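Local atomic coordinates of uncharacterized protein (PDB entry 3FDI), a protein that is of unknown function but belongs to the cytidylate kinase-like family of P-loop proteins, and so may transfer phosphate from a nucleoside triphosphate to a nucleotide. Residues N88-K93 against E109-D114. Sequence-based numbering, arbitrary orientation.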
# COMPACT_ATOMS: atom_id res chain seq x y z
N ASN B 88 0.62 -19.42 19.82
CA ASN B 88 1.37 -20.42 20.52
C ASN B 88 0.79 -21.84 20.38
O ASN B 88 1.58 -22.80 20.22
CB ASN B 88 1.55 -20.03 21.94
CG ASN B 88 2.67 -20.78 22.58
OD1 ASN B 88 3.71 -21.05 21.95
ND2 ASN B 88 2.45 -21.17 23.84
N PHE B 89 -0.55 -21.98 20.41
CA PHE B 89 -1.22 -23.26 20.10
C PHE B 89 -0.73 -23.79 18.78
O PHE B 89 -0.40 -24.95 18.67
CB PHE B 89 -2.75 -23.11 20.06
CG PHE B 89 -3.50 -24.38 19.68
CD1 PHE B 89 -4.02 -25.22 20.65
CD2 PHE B 89 -3.74 -24.69 18.36
CE1 PHE B 89 -4.72 -26.40 20.29
CE2 PHE B 89 -4.42 -25.83 18.00
CZ PHE B 89 -4.90 -26.69 18.95
N ILE B 90 -0.72 -22.94 17.78
CA ILE B 90 -0.40 -23.32 16.43
C ILE B 90 1.05 -23.71 16.31
O ILE B 90 1.37 -24.69 15.65
CB ILE B 90 -0.70 -22.15 15.50
CG1 ILE B 90 -2.22 -22.02 15.37
CG2 ILE B 90 -0.12 -22.36 14.12
CD1 ILE B 90 -2.68 -20.86 14.44
N ARG B 91 1.91 -22.94 16.97
CA ARG B 91 3.33 -23.17 16.97
C ARG B 91 3.67 -24.49 17.68
O ARG B 91 4.45 -25.27 17.19
CB ARG B 91 4.03 -21.97 17.63
CG ARG B 91 5.57 -21.99 17.61
CD ARG B 91 6.19 -21.11 18.72
NE ARG B 91 5.80 -21.60 20.04
CZ ARG B 91 6.37 -22.59 20.71
NH1 ARG B 91 7.43 -23.26 20.23
NH2 ARG B 91 5.85 -22.96 21.87
N LYS B 92 3.07 -24.72 18.84
CA LYS B 92 3.31 -25.96 19.59
C LYS B 92 2.83 -27.18 18.83
O LYS B 92 3.55 -28.16 18.76
CB LYS B 92 2.62 -25.94 20.97
CG LYS B 92 3.38 -25.15 22.01
CD LYS B 92 2.68 -25.21 23.40
CE LYS B 92 3.43 -24.37 24.46
NZ LYS B 92 3.00 -24.61 25.89
N LYS B 93 1.61 -27.12 18.29
CA LYS B 93 1.09 -28.24 17.54
C LYS B 93 1.98 -28.52 16.33
O LYS B 93 2.28 -29.69 16.04
CB LYS B 93 -0.36 -28.02 17.10
CG LYS B 93 -1.39 -28.04 18.23
CD LYS B 93 -1.45 -29.40 18.94
CE LYS B 93 -2.81 -29.64 19.57
NZ LYS B 93 -2.92 -30.85 20.45
N GLU B 109 0.62 -18.86 8.14
CA GLU B 109 1.77 -18.95 7.24
C GLU B 109 2.96 -18.17 7.81
O GLU B 109 4.11 -18.58 7.62
CB GLU B 109 1.45 -18.49 5.81
CG GLU B 109 1.58 -17.00 5.51
CD GLU B 109 0.66 -16.11 6.32
OE1 GLU B 109 -0.37 -16.57 6.98
OE2 GLU B 109 1.00 -14.90 6.35
N GLU B 110 2.69 -17.09 8.55
CA GLU B 110 3.76 -16.32 9.20
C GLU B 110 4.32 -17.03 10.41
O GLU B 110 5.56 -17.15 10.54
CB GLU B 110 3.28 -14.93 9.58
CG GLU B 110 4.31 -14.04 10.24
CD GLU B 110 5.54 -13.71 9.35
OE1 GLU B 110 5.46 -13.79 8.09
OE2 GLU B 110 6.59 -13.35 9.94
N ILE B 111 3.43 -17.48 11.31
CA ILE B 111 3.82 -18.25 12.50
C ILE B 111 4.70 -19.51 12.20
O ILE B 111 5.64 -19.81 12.95
CB ILE B 111 2.59 -18.74 13.27
CG1 ILE B 111 1.83 -17.55 13.85
CG2 ILE B 111 2.99 -19.73 14.40
CD1 ILE B 111 0.59 -17.99 14.52
N LEU B 112 4.38 -20.20 11.11
CA LEU B 112 5.00 -21.45 10.77
C LEU B 112 5.97 -21.32 9.61
O LEU B 112 6.30 -22.29 8.92
CB LEU B 112 3.91 -22.45 10.44
CG LEU B 112 2.99 -22.80 11.61
CD1 LEU B 112 1.93 -23.75 11.15
CD2 LEU B 112 3.78 -23.36 12.84
N SER B 113 6.38 -20.08 9.37
CA SER B 113 7.52 -19.72 8.54
C SER B 113 8.71 -20.68 8.55
O SER B 113 9.18 -21.13 7.53
CB SER B 113 8.08 -18.39 9.04
OG SER B 113 7.45 -17.35 8.38
N ASP B 114 9.24 -20.96 9.71
CA ASP B 114 10.47 -21.75 9.74
C ASP B 114 10.19 -23.26 9.63
O ASP B 114 11.14 -24.04 9.63
CB ASP B 114 11.27 -21.47 11.01
CG ASP B 114 10.45 -21.65 12.24
OD1 ASP B 114 9.29 -21.16 12.22
OD2 ASP B 114 10.94 -22.25 13.22
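R91 and L112 bring the backbones closest, 6.6 Å between their CA atoms, where helix 81-95 passes the point at which the short helix 108-111 gives way to non-helical backbone. No hydrogen bond joins the two segments; branch methyls carry most of the contact. The CB of I90 points toward the other segment, and its CG2, anti to the backbone N (CG1 at chi1 -72°), lies 3.9 Å from L112 CD1 and 4.1 Å from I111 CG2. The side chains of I90 and L112 cross at about a right angle. I111 CG2 reaches across to R91 as well, 4.1 Å from its CB, while L112 CD2 rests on backbone, 3.9 Å from I90 O. R91 touches with its base alone: the chain bends at chi3 (61°), which places NE, and its end leads away from 109-114, NE and NH2 both donating to N88 OD1 at 2.9 Å, with that oxygen in the guanidinium plane. A salt bridge from NH1 to E96 and a cation-pi contact with F57 further fix the group. An alanine here would keep the CB contact with I111 but would probably leave N88 OD1 without these two donors and E96 without its cationic mate. On helix 81-95, I111 also touches F87 and L112 touches A94; L40 of helix 37-43 packs on I90. This is buried packing of a helix against a helix end, within a fold whose parallel sheet has strand order 2-3-1-4-5, consistent with P-loop kinases.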